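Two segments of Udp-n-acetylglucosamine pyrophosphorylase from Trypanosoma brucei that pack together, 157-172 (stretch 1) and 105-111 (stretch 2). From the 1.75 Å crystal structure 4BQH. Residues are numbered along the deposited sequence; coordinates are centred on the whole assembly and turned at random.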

# COMPACT_ATOMS: atom_id res chain seq x y z
N ARG A 157 -3.70 15.06 9.50
CA ARG A 157 -4.81 15.87 9.00
C ARG A 157 -6.17 15.16 9.08
O ARG A 157 -7.17 15.75 9.53
CB ARG A 157 -4.50 16.40 7.60
CG ARG A 157 -5.55 17.35 7.06
CD ARG A 157 -5.68 18.62 7.89
NE ARG A 157 -6.75 19.40 7.30
CZ ARG A 157 -7.65 20.11 7.96
NH1 ARG A 157 -7.62 20.17 9.29
NH2 ARG A 157 -8.57 20.77 7.26
N ARG A 158 -6.22 13.90 8.64
CA ARG A 158 -7.45 13.11 8.72
C ARG A 158 -7.92 12.98 10.21
O ARG A 158 -9.11 13.04 10.52
CB ARG A 158 -7.26 11.73 8.08
CG ARG A 158 -7.18 11.74 6.53
CD ARG A 158 -8.50 12.11 5.83
NE ARG A 158 -8.34 11.97 4.38
CZ ARG A 158 -9.18 12.44 3.46
NH1 ARG A 158 -10.25 13.11 3.82
NH2 ARG A 158 -8.95 12.20 2.16
N GLN A 159 -6.97 12.79 11.12
CA GLN A 159 -7.27 12.68 12.57
C GLN A 159 -7.87 13.98 13.07
O GLN A 159 -8.87 13.99 13.81
CB GLN A 159 -5.99 12.37 13.36
CG GLN A 159 -5.54 10.90 13.28
CD GLN A 159 -4.22 10.64 13.97
OE1 GLN A 159 -3.81 9.49 14.14
NE2 GLN A 159 -3.55 11.71 14.42
N GLU A 160 -7.26 15.09 12.66
CA GLU A 160 -7.75 16.44 13.03
C GLU A 160 -9.16 16.70 12.52
O GLU A 160 -9.99 17.25 13.27
CB GLU A 160 -6.74 17.48 12.51
CG GLU A 160 -7.06 18.93 12.86
CD GLU A 160 -6.09 19.90 12.20
OE1 GLU A 160 -5.30 19.49 11.30
OE2 GLU A 160 -6.11 21.09 12.59
N ILE A 161 -9.46 16.32 11.27
CA ILE A 161 -10.82 16.50 10.74
C ILE A 161 -11.84 15.63 11.49
O ILE A 161 -12.92 16.11 11.86
CB ILE A 161 -10.91 16.25 9.20
CG1 ILE A 161 -10.02 17.25 8.42
CG2 ILE A 161 -12.35 16.37 8.71
CD1 ILE A 161 -9.79 16.85 6.97
N ALA A 162 -11.48 14.37 11.75
CA ALA A 162 -12.35 13.47 12.52
C ALA A 162 -12.73 14.12 13.88
O ALA A 162 -13.91 14.09 14.28
CB ALA A 162 -11.68 12.11 12.73
N GLU A 163 -11.74 14.73 14.54
CA GLU A 163 -11.94 15.38 15.85
C GLU A 163 -12.84 16.61 15.74
O GLU A 163 -13.69 16.88 16.62
CB GLU A 163 -10.59 15.77 16.47
CG GLU A 163 -9.81 14.61 17.04
CD GLU A 163 -8.31 14.88 17.19
OE1 GLU A 163 -7.85 16.02 16.97
OE2 GLU A 163 -7.57 13.94 17.53
N SER A 164 -12.66 17.38 14.67
CA SER A 164 -13.47 18.56 14.42
C SER A 164 -14.95 18.21 14.21
O SER A 164 -15.83 18.97 14.61
CB SER A 164 -12.94 19.36 13.22
OG SER A 164 -13.44 18.82 12.00
N ILE A 165 -15.21 17.06 13.58
CA ILE A 165 -16.57 16.60 13.33
C ILE A 165 -17.22 16.04 14.60
O ILE A 165 -18.39 16.32 14.88
CB ILE A 165 -16.62 15.53 12.22
CG1 ILE A 165 -16.24 16.14 10.87
CG2 ILE A 165 -18.01 14.90 12.14
CD1 ILE A 165 -15.85 15.09 9.84
N SER A 166 -16.46 15.26 15.37
CA SER A 166 -17.04 14.59 16.54
C SER A 166 -17.30 15.52 17.73
O SER A 166 -18.26 15.32 18.48
CB SER A 166 -16.16 13.45 17.00
OG SER A 166 -14.96 13.94 17.54
N GLY A 167 -16.41 16.49 17.93
CA GLY A 167 -16.45 17.32 19.14
C GLY A 167 -16.05 16.55 20.39
O GLY A 167 -16.29 17.01 21.50
N SER A 168 -15.45 15.38 20.19
CA SER A 168 -15.09 14.48 21.28
C SER A 168 -13.88 14.99 22.06
O SER A 168 -13.03 15.69 21.51
CB SER A 168 -14.79 13.08 20.69
OG SER A 168 -14.10 12.27 21.59
N GLY A 169 -13.81 14.65 23.34
CA GLY A 169 -12.62 14.98 24.13
C GLY A 169 -11.45 14.05 23.84
O GLY A 169 -10.32 14.29 24.31
N ARG A 170 -11.72 13.00 23.07
CA ARG A 170 -10.75 11.93 22.81
C ARG A 170 -9.99 12.17 21.50
O ARG A 170 -10.53 12.70 20.55
CB ARG A 170 -11.43 10.56 22.78
CG ARG A 170 -10.48 9.39 23.03
CD ARG A 170 -9.93 9.43 24.46
NE ARG A 170 -8.51 9.07 24.56
CZ ARG A 170 -7.49 9.93 24.46
NH1 ARG A 170 -7.69 11.22 24.25
NH2 ARG A 170 -6.26 9.48 24.58
N LYS A 171 -8.72 11.79 21.50
CA LYS A 171 -7.87 11.96 20.33
C LYS A 171 -8.26 10.89 19.31
O LYS A 171 -8.53 9.75 19.69
CB LYS A 171 -6.40 11.85 20.70
CG LYS A 171 -5.89 12.99 21.60
CD LYS A 171 -5.74 14.32 20.85
CE LYS A 171 -6.99 15.20 20.89
NZ LYS A 171 -6.76 16.52 20.23
N ALA A 172 -8.30 11.29 18.04
CA ALA A 172 -8.56 10.35 16.94
C ALA A 172 -7.20 9.78 16.59
O ALA A 172 -6.26 10.55 16.37
CB ALA A 172 -9.13 11.07 15.73
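Stretch 2 105-111: GYKAIQK

Stretch 2 lies as a short helical segment across the helix 157-166 of stretch 1 and the loop that follows it. Both helices begin earlier in the chain; their N-to-C directions differ by 102°, with a signed crossing angle of -102° and axes 8.6 Å apart at closest approach. The helices therefore cross nearly at right angles, and a few residues carry the contact, which buries 545 Å² summed over both sides. Tyr106 fits as a knob among Arg158, Ile161, Ala162 and Ile165. At the start of stretch 1, Arg157 stays out of reach and pairs within its own helix with Glu160 (NH1 to OE1, 3.1 Å). Arg158 leaves its backbone sideways, but its end comes nearer, and Arg158 NH1 donates a hydrogen bond to Tyr106 OH at 2.8 Å; the hydroxyl lies at the edge of the guanidinium, near its plane. One turn on, Ile161 covers a face of the tyrosine ring, with Ile161 CG2 3.8 Å from the Tyr106 ring centroid and 3.4 Å from Tyr106 CZ. Ala162 marks one close backbone approach, its CA 5.0 Å from Tyr106 CA. Its small side chain points toward stretch 2, placing Ala162 CB 3.8 Å from both Tyr106 CD1 and Ile109 CG2. Water 1 bridges the two backbones here, donating to Ala162 O at 2.8 Å and, weakly, to Tyr106 O at 3.1 Å. Ile165 adds a further apolar contact to the knob, Ile165 CD1 to Tyr106 CD2 at 3.4 Å. Toward the end of the helix the partner changes to Gln110, whose side chain starts sideways before its end comes nearer to stretch 1. Ser166 points toward stretch 2, and its OG accepts a hydrogen bond from Ser168 N at 3.1 Å. Gly167, with phi 70°, is the first residue to leave helical geometry, and the chain turns into the loop. There Ser168 OG accepts a hydrogen bond from Arg170 N at 2.9 Å. Arg170 starts toward stretch 2, but the end of its side chain leads away. Lys171 points its side chain away, yet its carbonyl joins a second water bridge: water 2 donates to Lys171 O at 3.0 Å and Gln110 O at 2.8 Å. Ala172 brings the loop back beside stretch 2, its CA 4.3 Å from Gln110 CA and its CB 4.4 Å from Ile109 CG2. Glu163 ties this returning loop to the helix, its OE2 accepting a hydrogen bond from Ala172 N at 2.8 Å.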

# COMPACT_ATOMS: atom_id res chain seq x y z
N GLY A 105 -16.96 7.22 7.63
CA GLY A 105 -15.52 6.97 7.72
C GLY A 105 -14.86 7.79 8.82
O GLY A 105 -14.02 7.28 9.56
N TYR A 106 -15.23 9.06 8.94
CA TYR A 106 -14.66 9.88 10.01
C TYR A 106 -15.03 9.40 11.42
O TYR A 106 -14.22 9.51 12.35
CB TYR A 106 -14.97 11.37 9.83
CG TYR A 106 -14.05 12.07 8.84
CD1 TYR A 106 -12.66 12.06 9.01
CD2 TYR A 106 -14.58 12.75 7.75
CE1 TYR A 106 -11.82 12.71 8.10
CE2 TYR A 106 -13.74 13.41 6.84
CZ TYR A 106 -12.37 13.38 7.03
OH TYR A 106 -11.54 14.04 6.12
N LYS A 107 -16.25 8.88 11.60
CA LYS A 107 -16.63 8.34 12.91
C LYS A 107 -15.71 7.16 13.24
O LYS A 107 -15.26 7.01 14.39
CB LYS A 107 -18.12 7.95 12.93
CG LYS A 107 -18.58 7.05 14.07
CD LYS A 107 -20.01 6.46 13.89
CE LYS A 107 -20.45 6.29 12.41
NZ LYS A 107 -21.17 5.02 12.01
N ALA A 108 -15.42 6.32 12.26
CA ALA A 108 -14.55 5.16 12.51
C ALA A 108 -13.11 5.59 12.83
O ALA A 108 -12.44 4.97 13.64
CB ALA A 108 -14.58 4.19 11.31
N ILE A 109 -12.62 6.62 12.15
CA ILE A 109 -11.29 7.16 12.48
C ILE A 109 -11.27 7.67 13.94
O ILE A 109 -10.33 7.35 14.70
CB ILE A 109 -10.87 8.26 11.46
CG1 ILE A 109 -10.59 7.58 10.11
CG2 ILE A 109 -9.62 8.99 11.94
CD1 ILE A 109 -10.50 8.58 8.97
N GLN A 110 -12.30 8.42 14.32
CA GLN A 110 -12.41 8.96 15.70
C GLN A 110 -12.40 7.85 16.74
O GLN A 110 -11.74 7.96 17.81
CB GLN A 110 -13.69 9.80 15.85
CG GLN A 110 -13.91 10.32 17.29
CD GLN A 110 -12.80 11.24 17.76
OE1 GLN A 110 -12.02 10.89 18.66
NE2 GLN A 110 -12.72 12.41 17.17
N LYS A 111 -13.12 6.77 16.42
CA LYS A 111 -13.26 5.63 17.32
C LYS A 111 -11.99 4.81 17.46
O LYS A 111 -11.96 3.85 18.23
CB LYS A 111 -14.43 4.73 16.90
CG LYS A 111 -15.81 5.31 17.20
CD LYS A 111 -16.92 4.27 17.04
CE LYS A 111 -17.21 3.91 15.57
NZ LYS A 111 -17.86 2.57 15.41
O HOH W 1 -15.61 12.01 13.42
O HOH W 2 -9.08 7.20 18.30